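Local coordinates for protein 2-hydroxychromene-2-carboxylate isomerase (Pseudomonas putida, PDB 2IMF) that catalyses the reversible, glutathione-dependent isomerization of 2-hydroxychromene-2-carboxylate to trans-o-hydroxybenzylidenepyruvate in the naphthalene degradation pathway, at residues A[4-9]-A[170-175]; A[35-40]-A[163-168]; A[81-86]-A[119-124]. All coordinates share one frame; numbering follows the deposited sequence.

Contact 1 of 3, residues A[4-9]-A[170-175]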
loop_
_atom_site.group_PDB
_atom_site.type_symbol
_atom_site.label_atom_id
_atom_site.label_comp_id
_atom_site.label_asym_id
_atom_site.label_seq_id
_atom_site.Cartn_x
_atom_site.Cartn_y
_atom_site.Cartn_z
ATOM N N ASP A 4 -1.191 -15.315 12.538
ATOM C CA ASP A 4 -2.019 -14.413 13.286
ATOM C C ASP A 4 -2.543 -13.313 12.351
ATOM O O ASP A 4 -1.756 -12.690 11.638
ATOM C CB ASP A 4 -1.208 -13.831 14.433
ATOM C CG ASP A 4 -0.742 -14.919 15.442
ATOM O OD1 ASP A 4 -1.363 -16.022 15.515
ATOM O OD2 ASP A 4 0.234 -14.676 16.130
ATOM N N PHE A 5 -3.843 -13.104 12.379
ATOM C CA PHE A 5 -4.530 -12.122 11.531
ATOM C C PHE A 5 -5.240 -11.125 12.358
ATOM O O PHE A 5 -6.110 -11.470 13.178
ATOM C CB PHE A 5 -5.470 -12.928 10.660
ATOM C CG PHE A 5 -6.380 -12.112 9.756
ATOM C CD1 PHE A 5 -5.946 -10.972 9.049
ATOM C CD2 PHE A 5 -7.688 -12.598 9.518
ATOM C CE1 PHE A 5 -6.802 -10.281 8.179
ATOM C CE2 PHE A 5 -8.558 -11.890 8.645
ATOM C CZ PHE A 5 -8.093 -10.692 8.016
ATOM N N TYR A 6 -4.945 -9.868 12.064
ATOM C CA TYR A 6 -5.525 -8.741 12.805
ATOM C C TYR A 6 -6.370 -7.930 11.846
ATOM O O TYR A 6 -5.904 -7.530 10.783
ATOM C CB TYR A 6 -4.440 -7.826 13.357
ATOM C CG TYR A 6 -3.616 -8.500 14.394
ATOM C CD1 TYR A 6 -2.545 -9.405 14.060
ATOM C CD2 TYR A 6 -3.967 -8.367 15.702
ATOM C CE1 TYR A 6 -1.798 -10.038 15.045
ATOM C CE2 TYR A 6 -3.216 -9.054 16.758
ATOM C CZ TYR A 6 -2.153 -9.856 16.342
ATOM O OH TYR A 6 -1.434 -10.565 17.351
ATOM N N PHE A 7 -7.632 -7.701 12.173
ATOM C CA PHE A 7 -8.570 -7.035 11.271
ATOM C C PHE A 7 -9.533 -6.182 12.114
ATOM O O PHE A 7 -9.664 -6.372 13.341
ATOM C CB PHE A 7 -9.375 -8.052 10.434
ATOM C CG PHE A 7 -10.288 -8.929 11.268
ATOM C CD1 PHE A 7 -9.811 -10.053 11.911
ATOM C CD2 PHE A 7 -11.589 -8.584 11.486
ATOM C CE1 PHE A 7 -10.659 -10.831 12.683
ATOM C CE2 PHE A 7 -12.399 -9.305 12.313
ATOM C CZ PHE A 7 -11.906 -10.464 12.889
ATOM N N ASP A 8 -10.223 -5.262 11.429
ATOM C CA ASP A 8 -11.359 -4.473 11.968
ATOM C C ASP A 8 -12.415 -4.576 10.860
ATOM O O ASP A 8 -12.065 -4.448 9.678
ATOM C CB ASP A 8 -10.887 -3.023 12.212
ATOM C CG ASP A 8 -11.961 -2.110 12.825
ATOM O OD1 ASP A 8 -13.174 -2.305 12.512
ATOM O OD2 ASP A 8 -11.590 -1.161 13.523
ATOM N N PHE A 9 -13.670 -4.896 11.186
ATOM C CA PHE A 9 -14.685 -5.087 10.108
ATOM C C PHE A 9 -14.955 -3.793 9.322
ATOM O O PHE A 9 -15.551 -3.895 8.272
ATOM C CB PHE A 9 -16.010 -5.642 10.674
ATOM C CG PHE A 9 -15.943 -7.087 11.094
ATOM C CD1 PHE A 9 -15.731 -8.080 10.149
ATOM C CD2 PHE A 9 -16.172 -7.422 12.400
ATOM C CE1 PHE A 9 -15.696 -9.465 10.522
ATOM C CE2 PHE A 9 -16.156 -8.794 12.832
ATOM C CZ PHE A 9 -15.921 -9.784 11.895
ATOM N N THR A 170 -3.357 -6.964 9.258
ATOM C CA THR A 170 -1.955 -7.221 9.644
ATOM C C THR A 170 -1.862 -8.733 9.872
ATOM O O THR A 170 -2.757 -9.332 10.475
ATOM C CB THR A 170 -1.492 -6.358 10.820
ATOM O OG1 THR A 170 -1.491 -5.004 10.362
ATOM C CG2 THR A 170 -0.055 -6.708 11.160
ATOM N N MET A 171 -0.769 -9.312 9.382
ATOM C CA MET A 171 -0.562 -10.783 9.441
ATOM C C MET A 171 0.803 -11.020 10.042
ATOM O O MET A 171 1.768 -10.331 9.637
ATOM C CB MET A 171 -0.652 -11.509 8.087
ATOM C CG MET A 171 -2.050 -11.545 7.538
ATOM S SD MET A 171 -2.801 -10.036 6.881
ATOM C CE MET A 171 -1.565 -9.408 5.732
ATOM N N PHE A 172 0.959 -12.037 10.917
ATOM C CA PHE A 172 2.308 -12.424 11.416
ATOM C C PHE A 172 2.462 -13.885 11.100
ATOM O O PHE A 172 1.543 -14.689 11.324
ATOM C CB PHE A 172 2.456 -12.280 12.931
ATOM C CG PHE A 172 2.532 -10.871 13.473
ATOM C CD1 PHE A 172 1.374 -10.118 13.604
ATOM C CD2 PHE A 172 3.740 -10.339 13.856
ATOM C CE1 PHE A 172 1.436 -8.839 14.147
ATOM C CE2 PHE A 172 3.815 -9.073 14.400
ATOM C CZ PHE A 172 2.681 -8.342 14.554
ATOM N N LEU A 173 3.704 -14.207 10.769
ATOM C CA LEU A 173 4.217 -15.599 10.734
ATOM C C LEU A 173 5.538 -15.529 11.465
ATOM O O LEU A 173 6.495 -14.856 11.030
ATOM C CB LEU A 173 4.379 -16.070 9.333
ATOM C CG LEU A 173 4.950 -17.481 9.259
ATOM C CD1 LEU A 173 3.987 -18.471 9.903
ATOM C CD2 LEU A 173 5.033 -17.745 7.795
ATOM N N GLY A 174 5.643 -16.194 12.620
ATOM C CA GLY A 174 6.906 -16.156 13.310
ATOM C C GLY A 174 7.138 -14.736 13.746
ATOM O O GLY A 174 6.245 -14.107 14.340
ATOM N N ASP A 175 8.327 -14.192 13.476
ATOM C CA ASP A 175 8.649 -12.806 13.830
ATOM C C ASP A 175 8.357 -11.783 12.686
ATOM O O ASP A 175 8.765 -10.631 12.817
ATOM C CB ASP A 175 10.117 -12.717 14.264
ATOM C CG ASP A 175 10.355 -13.471 15.583
ATOM O OD1 ASP A 175 9.729 -13.072 16.605
ATOM O OD2 ASP A 175 11.198 -14.374 15.557
#
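Tyr6 and Thr170 form an antiparallel hydrogen-bonded pair in which both backbone amides and both carbonyls are spent on each other: Tyr6 N gives to Thr170 O at 2.8 Å, and Thr170 N returns a bond to Tyr6 O at 3.0 Å. Two residues back on the first strand and two ahead on the second, Asp4 and Phe172 repeat the exchange, with Phe172 N to Asp4 O the shorter bond at 2.9 Å. Asp4 O also receives a CA-H...O contact from Met171 CA, 3.1 Å away. Phe5 and Met171 between them are a non-hydrogen-bonded pair; the outward-turned backbone of Phe5 pairs with strand 31-36, that of Met171 with Trp178. The two strands are thus the central pair of the mixed sheet of this thioredoxin-like domain, in strand order 2-1-3-4.

On one face, Phe5 and Met171 lie side by side, the bend at chi2 of Met171 (72°) setting SD near the rim atom CD1 of Phe5 at 3.9 Å, an oblique Met-aromatic contact; helix 12-28 packs on Phe5 and helix 184-198 on Met171. On the other face, CE1 of Tyr6 meets CD1 of Phe172 at 3.5 Å, the ring planes 71° apart. The polar groups here also have mates: the Asp4 carboxylate forms salt bridges with Arg33 and Arg163, Arg163 also bonds Tyr6 OH, and Thr170 OG1 pairs with Gly167 O.

Contact 2 of 3, residues A[35-40]-A[163-168]. With GSH (glutathione), chain E.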
loop_
_atom_site.group_PDB
_atom_site.type_symbol
_atom_site.label_atom_id
_atom_site.label_comp_id
_atom_site.label_asym_id
_atom_site.label_seq_id
_atom_site.Cartn_x
_atom_site.Cartn_y
_atom_site.Cartn_z
ATOM N N ASN A 35 -7.948 -12.052 15.151
ATOM C CA ASN A 35 -7.959 -11.054 16.164
ATOM C C ASN A 35 -8.736 -9.826 15.661
ATOM O O ASN A 35 -8.210 -9.051 14.873
ATOM C CB ASN A 35 -6.508 -10.617 16.480
ATOM C CG ASN A 35 -5.615 -11.787 16.975
ATOM O OD1 ASN A 35 -5.646 -12.159 18.152
ATOM N ND2 ASN A 35 -4.911 -12.399 16.055
ATOM N N ALA A 36 -9.926 -9.599 16.215
ATOM C CA ALA A 36 -10.705 -8.377 15.882
ATOM C C ALA A 36 -10.242 -7.256 16.779
ATOM O O ALA A 36 -10.256 -7.403 18.020
ATOM C CB ALA A 36 -12.212 -8.597 16.052
ATOM N N ILE A 37 -9.792 -6.140 16.176
ATOM C CA ILE A 37 -9.238 -5.044 16.978
ATOM C C ILE A 37 -9.740 -3.701 16.507
ATOM O O ILE A 37 -10.285 -3.567 15.416
ATOM C CB ILE A 37 -7.663 -4.964 16.944
ATOM C CG1 ILE A 37 -7.167 -4.857 15.469
ATOM C CG2 ILE A 37 -7.089 -6.273 17.507
ATOM C CD1 ILE A 37 -5.627 -4.568 15.381
ATOM N N ASP A 38 -9.559 -2.706 17.343
ATOM C CA ASP A 38 -10.062 -1.361 17.069
ATOM C C ASP A 38 -9.047 -0.529 16.308
ATOM O O ASP A 38 -8.099 0.041 16.931
ATOM C CB ASP A 38 -10.447 -0.689 18.393
ATOM C CG ASP A 38 -11.172 0.625 18.204
ATOM O OD1 ASP A 38 -11.178 1.237 17.155
ATOM O OD2 ASP A 38 -11.704 1.164 19.216
ATOM N N LEU A 39 -9.254 -0.377 14.993
ATOM C CA LEU A 39 -8.288 0.400 14.215
ATOM C C LEU A 39 -8.100 1.813 14.774
ATOM O O LEU A 39 -7.003 2.353 14.774
ATOM C CB LEU A 39 -8.749 0.507 12.763
ATOM C CG LEU A 39 -7.839 1.360 11.854
ATOM C CD1 LEU A 39 -6.421 0.811 11.813
ATOM C CD2 LEU A 39 -8.461 1.492 10.490
ATOM N N ALA A 40 -9.230 2.366 15.256
ATOM C CA ALA A 40 -9.128 3.775 15.641
ATOM C C ALA A 40 -8.207 3.880 16.791
ATOM O O ALA A 40 -7.378 4.805 16.909
ATOM C CB ALA A 40 -10.492 4.363 16.054
ATOM N N ARG A 163 2.319 -5.430 20.121
ATOM C CA ARG A 163 2.969 -6.179 19.048
ATOM C C ARG A 163 3.411 -5.343 17.843
ATOM O O ARG A 163 3.897 -5.876 16.873
ATOM C CB ARG A 163 2.090 -7.335 18.611
ATOM C CG ARG A 163 2.885 -8.612 18.195
ATOM C CD ARG A 163 1.997 -9.744 17.929
ATOM N NE ARG A 163 2.764 -10.793 17.305
ATOM C CZ ARG A 163 2.296 -11.888 16.804
ATOM N NH1 ARG A 163 0.988 -12.103 16.786
ATOM N NH2 ARG A 163 3.153 -12.778 16.353
ATOM N N LYS A 164 3.162 -4.039 17.949
ATOM C CA LYS A 164 3.594 -3.059 16.940
ATOM C C LYS A 164 2.664 -3.042 15.740
ATOM O O LYS A 164 3.034 -2.569 14.668
ATOM C CB LYS A 164 5.060 -3.255 16.550
ATOM C CG LYS A 164 5.977 -3.074 17.792
ATOM C CD LYS A 164 7.420 -2.685 17.493
ATOM C CE LYS A 164 8.344 -3.224 18.621
ATOM N NZ LYS A 164 8.037 -2.605 19.979
ATOM N N VAL A 165 1.452 -3.550 15.919
ATOM C CA VAL A 165 0.419 -3.446 14.859
ATOM C C VAL A 165 -0.060 -1.996 14.842
ATOM O O VAL A 165 -0.448 -1.419 15.869
ATOM C CB VAL A 165 -0.745 -4.337 15.194
ATOM C CG1 VAL A 165 -1.878 -4.061 14.207
ATOM C CG2 VAL A 165 -0.299 -5.783 15.165
ATOM N N PHE A 166 -0.031 -1.378 13.637
ATOM C CA PHE A 166 -0.477 0.033 13.464
ATOM C C PHE A 166 -1.699 0.157 12.521
ATOM O O PHE A 166 -2.258 1.248 12.394
ATOM C CB PHE A 166 0.688 0.891 12.922
ATOM C CG PHE A 166 1.185 0.397 11.578
ATOM C CD1 PHE A 166 0.495 0.757 10.388
ATOM C CD2 PHE A 166 2.306 -0.474 11.496
ATOM C CE1 PHE A 166 0.867 0.216 9.180
ATOM C CE2 PHE A 166 2.665 -0.989 10.265
ATOM C CZ PHE A 166 1.970 -0.611 9.090
ATOM N N GLY A 167 -2.073 -0.951 11.871
ATOM C CA GLY A 167 -3.179 -0.894 10.909
ATOM C C GLY A 167 -3.733 -2.265 10.667
ATOM O O GLY A 167 -3.295 -3.249 11.302
ATOM N N VAL A 168 -4.685 -2.322 9.747
ATOM C CA VAL A 168 -5.286 -3.601 9.385
ATOM C C VAL A 168 -5.422 -3.631 7.876
ATOM O O VAL A 168 -5.543 -2.599 7.214
ATOM C CB VAL A 168 -6.650 -3.847 10.055
ATOM C CG1 VAL A 168 -6.465 -3.951 11.541
ATOM C CG2 VAL A 168 -7.653 -2.665 9.746
HETATM N N1 GSH E . -2.051 -1.188 0.567
HETATM C CA1 GSH E . -2.980 -1.759 1.489
HETATM C C1 GSH E . -3.602 -3.047 1.086
HETATM O O11 GSH E . -4.192 -3.730 1.927
HETATM O O12 GSH E . -3.608 -3.142 -0.161
HETATM C CB1 GSH E . -3.675 -0.730 2.372
HETATM C CG1 GSH E . -4.218 -1.203 3.720
HETATM C CD1 GSH E . -4.873 -0.066 4.452
HETATM O OE1 GSH E . -4.897 1.141 3.893
HETATM N N2 GSH E . -5.440 -0.272 5.617
HETATM C CA2 GSH E . -5.944 0.789 6.479
HETATM C C2 GSH E . -5.049 1.127 7.591
HETATM O O2 GSH E . -4.497 0.118 8.298
HETATM C CB2 GSH E . -7.315 0.317 7.061
HETATM S SG2 GSH E . -8.638 0.268 5.793
HETATM N N3 GSH E . -4.761 2.366 7.865
HETATM C CA3 GSH E . -3.699 2.656 8.829
HETATM C C3 GSH E . -2.597 3.406 8.117
HETATM O O31 GSH E . -1.587 3.708 8.778
HETATM O O32 GSH E . -2.747 3.758 6.899
#
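Val168 N donates to the glutathione carbonyl O2 at 2.8 Å, and Val168 O takes the ligand amide N2 at 2.8 Å, so the backbone of one residue holds both the N-H and the C=O of the cysteinyl residue of glutathione. The tripeptide thereby pairs with the chain in the manner of an added strand, the glutathione-site arrangement of thioredoxin-fold transferases. Gly167 CA lies 3.1 Å from the same O2, where a side chain would collide with the ligand.

Across from this loop, Leu39 divides its two methyls: CD1 rests on Gly167 CA at 3.8 Å, while CD2 reaches the cysteinyl CB2 of glutathione, also at 3.8 Å. CG is anti to the backbone N (chi1 177°), and chi2 of 59° sets CD1 against the loop; the substrate analogue touches this leucine as well. Val168 turns CG2 to the same CB2 and CG1 to Ile37, past which it slides in the opposite direction. Ile37 CD1 sits 4.0 Å from Val168 CG1 and meets Val165 CG1 tip to tip at the same separation.

Ile37 also packs on Thr157 and Ala160 of helix 147-162, which ends in a Schellman motif with Lys164, at positive phi, the first residue past it. The 163-168 loop runs from there to strand 170-173, while the facing segment links the edge strand 31-36 to helix 39-46, whose N-cap is Asp38.

Contact 3 of 3, residues A[81-86]-A[119-124]. With TOM (4-(2-methoxyphenyl)-2-oxobut-3-enoic acid), chain F.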
loop_
_atom_site.group_PDB
_atom_site.type_symbol
_atom_site.label_atom_id
_atom_site.label_comp_id
_atom_site.label_asym_id
_atom_site.label_seq_id
_atom_site.Cartn_x
_atom_site.Cartn_y
_atom_site.Cartn_z
ATOM N N PRO A 81 -20.551 -0.222 2.614
ATOM C CA PRO A 81 -21.699 0.003 3.503
ATOM C C PRO A 81 -21.889 1.498 3.765
ATOM O O PRO A 81 -21.003 2.295 3.451
ATOM C CB PRO A 81 -21.259 -0.716 4.792
ATOM C CG PRO A 81 -19.772 -0.451 4.857
ATOM C CD PRO A 81 -19.339 -0.640 3.367
ATOM N N ALA A 82 -23.027 1.858 4.419
ATOM C CA ALA A 82 -23.369 3.265 4.598
ATOM C C ALA A 82 -22.555 3.927 5.684
ATOM O O ALA A 82 -22.486 5.174 5.799
ATOM C CB ALA A 82 -24.852 3.370 4.876
ATOM N N ASN A 83 -21.912 3.131 6.531
ATOM C CA ASN A 83 -21.084 3.673 7.557
ATOM C C ASN A 83 -20.012 2.668 7.979
ATOM O O ASN A 83 -20.062 1.525 7.491
ATOM C CB ASN A 83 -21.890 4.141 8.807
ATOM C CG ASN A 83 -22.577 3.012 9.547
ATOM O OD1 ASN A 83 -21.893 2.110 10.054
ATOM N ND2 ASN A 83 -23.923 3.052 9.643
ATOM N N TYR A 84 -19.106 3.113 8.833
ATOM C CA TYR A 84 -17.944 2.304 9.276
ATOM C C TYR A 84 -17.998 2.025 10.772
ATOM O O TYR A 84 -16.964 1.844 11.421
ATOM C CB TYR A 84 -16.652 3.059 8.938
ATOM C CG TYR A 84 -16.556 3.416 7.506
ATOM C CD1 TYR A 84 -16.589 2.437 6.545
ATOM C CD2 TYR A 84 -16.439 4.736 7.092
ATOM C CE1 TYR A 84 -16.464 2.748 5.190
ATOM C CE2 TYR A 84 -16.309 5.074 5.724
ATOM C CZ TYR A 84 -16.365 4.073 4.803
ATOM O OH TYR A 84 -16.234 4.409 3.474
ATOM N N ASN A 85 -19.225 1.928 11.318
ATOM C CA ASN A 85 -19.396 1.724 12.753
ATOM C C ASN A 85 -19.339 0.232 13.124
ATOM O O ASN A 85 -20.335 -0.406 13.458
ATOM C CB ASN A 85 -20.727 2.322 13.231
ATOM C CG ASN A 85 -20.797 3.818 12.936
ATOM O OD1 ASN A 85 -19.773 4.493 12.911
ATOM N ND2 ASN A 85 -21.996 4.320 12.637
ATOM N N SER A 86 -18.108 -0.264 13.143
ATOM C CA SER A 86 -17.814 -1.681 13.272
ATOM C C SER A 86 -17.647 -2.144 14.705
ATOM O O SER A 86 -17.406 -3.325 14.906
ATOM C CB SER A 86 -16.494 -1.939 12.536
ATOM O OG SER A 86 -15.515 -1.039 13.070
ATOM N N ALA A 119 -24.844 -2.129 6.614
ATOM C CA ALA A 119 -24.224 -1.315 7.575
ATOM C C ALA A 119 -23.832 -2.159 8.781
ATOM O O ALA A 119 -24.673 -2.874 9.314
ATOM C CB ALA A 119 -25.207 -0.181 8.006
ATOM N N PRO A 120 -22.619 -1.979 9.302
ATOM C CA PRO A 120 -22.193 -2.865 10.375
ATOM C C PRO A 120 -22.891 -2.608 11.726
ATOM O O PRO A 120 -22.875 -3.481 12.602
ATOM C CB PRO A 120 -20.672 -2.604 10.459
ATOM C CG PRO A 120 -20.483 -1.196 9.905
ATOM C CD PRO A 120 -21.528 -1.083 8.840
ATOM N N ASP A 121 -23.539 -1.438 11.857
ATOM C CA ASP A 121 -24.333 -1.135 13.016
ATOM C C ASP A 121 -25.818 -1.341 12.800
ATOM O O ASP A 121 -26.621 -0.958 13.707
ATOM C CB ASP A 121 -24.011 0.281 13.527
ATOM C CG ASP A 121 -24.456 1.375 12.572
ATOM O OD1 ASP A 121 -24.896 1.045 11.440
ATOM O OD2 ASP A 121 -24.305 2.584 12.988
ATOM N N LEU A 122 -26.210 -2.030 11.702
ATOM C CA LEU A 122 -27.614 -2.378 11.530
ATOM C C LEU A 122 -28.135 -3.087 12.780
ATOM O O LEU A 122 -27.565 -4.115 13.220
ATOM C CB LEU A 122 -27.725 -3.249 10.266
ATOM C CG LEU A 122 -29.138 -3.804 10.047
ATOM C CD1 LEU A 122 -30.142 -2.677 9.704
ATOM C CD2 LEU A 122 -29.130 -4.859 8.955
ATOM N N GLU A 123 -29.288 -2.673 13.329
ATOM C CA GLU A 123 -29.726 -3.179 14.610
ATOM C C GLU A 123 -30.070 -4.672 14.548
ATOM O O GLU A 123 -29.850 -5.408 15.523
ATOM C CB GLU A 123 -30.950 -2.378 15.070
ATOM C CG GLU A 123 -30.532 -1.082 15.777
ATOM C CD GLU A 123 -30.364 -1.274 17.295
ATOM O OE1 GLU A 123 -31.390 -1.268 18.016
ATOM O OE2 GLU A 123 -29.210 -1.459 17.766
ATOM N N SER A 124 -30.509 -5.126 13.383
ATOM C CA SER A 124 -30.856 -6.525 13.204
ATOM C C SER A 124 -29.682 -7.377 12.785
ATOM O O SER A 124 -29.849 -8.613 12.570
ATOM C CB SER A 124 -31.979 -6.696 12.180
ATOM O OG SER A 124 -31.659 -5.927 11.033
HETATM O O8 TOM F . -9.216 5.175 5.979
HETATM C C9 TOM F . -9.180 4.379 6.911
HETATM C C10 TOM F . -9.090 4.755 8.299
HETATM O O11 TOM F . -7.958 5.145 8.673
HETATM O O10 TOM F . -10.074 4.593 9.049
HETATM C C8 TOM F . -9.131 2.895 6.719
HETATM C C7 TOM F . -9.119 2.270 5.564
HETATM C C1 TOM F . -10.137 2.479 4.461
HETATM C C6 TOM F . -9.609 2.538 3.187
HETATM C C5 TOM F . -10.457 2.753 2.105
HETATM C C4 TOM F . -11.841 2.833 2.337
HETATM C C3 TOM F . -12.381 2.760 3.604
HETATM C C2 TOM F . -11.491 2.569 4.677
HETATM O O2 TOM F . -11.912 2.455 5.957
HETATM C C11 TOM F . -13.326 2.269 6.060
HETATM O O HOH W 1 -20.681 -3.100 14.254
#
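Both segments are irregular: Ala119 to Leu122 make a type I beta turn closed by Leu122 N to Ala119 O, and it lies against a loop in which Asn83 forms an Asx turn and Asn85 centres an inverse gamma turn. The Asx turn is made by Asn83 OD1, which accepts from Asn85 N at 3.0 Å and fixes the amide so that ND2 faces Asp121. ND2 then donates to Asp121 OD1 at 2.9 Å, on the syn side but tilted 33° out of the carboxylate plane, with that oxygen in the amide plane of Asn83. Asn85 ND2 donates to the other oxygen, OD2, at 2.9 Å and nearly straight (172°), from well above the carboxylate plane. Each carboxylate oxygen thus has an amide donor, which holds the acid against rotation. An alanine in place of Asn83 would probably leave Asp121 OD1 without this donor and Asn85 N without the acceptor that closes the Asx turn.

Pro120 supplies the apolar part: its CD lies 3.3 Å from Asn83 O, a buried carbonyl with no polar partner in the model, and 4.1 Å from Pro81 CB. Both prolines also pack on Val113 of helix 99-115. A water bridges Asn85 O and Pro120 O, donating to each. The CB of Tyr84, a substrate-binding residue, leads away from the turn; the methoxy carbon C11 of the bound analogue sits over one face of its ring, offset toward the rim, 3.3 Å from Tyr84 CE1.

How the contacts relate
From the N terminus, strand 2-7 comes first and waits some 160 residues for its partner 170-173; contact 1 therefore closes the longest loop. Inside it contact 2 joins the end of strand 31-36 and the start of helix 39-46 to the loop just before strand 170-173. Contact 3, between 81-86 and 119-124, nests within both and crosses neither, tying together two loops of the mostly helical insertion. Contacts 1 and 2 touch through neighbouring strands, where Phe5 O lies 2.8 Å from Asn35 N, a probable hydrogen bond. Contact 3 lies apart, its centre about 23 Å from that of contact 1, yet Ser86 OG meets Asp8 OD1 at 2.7 Å, probably another.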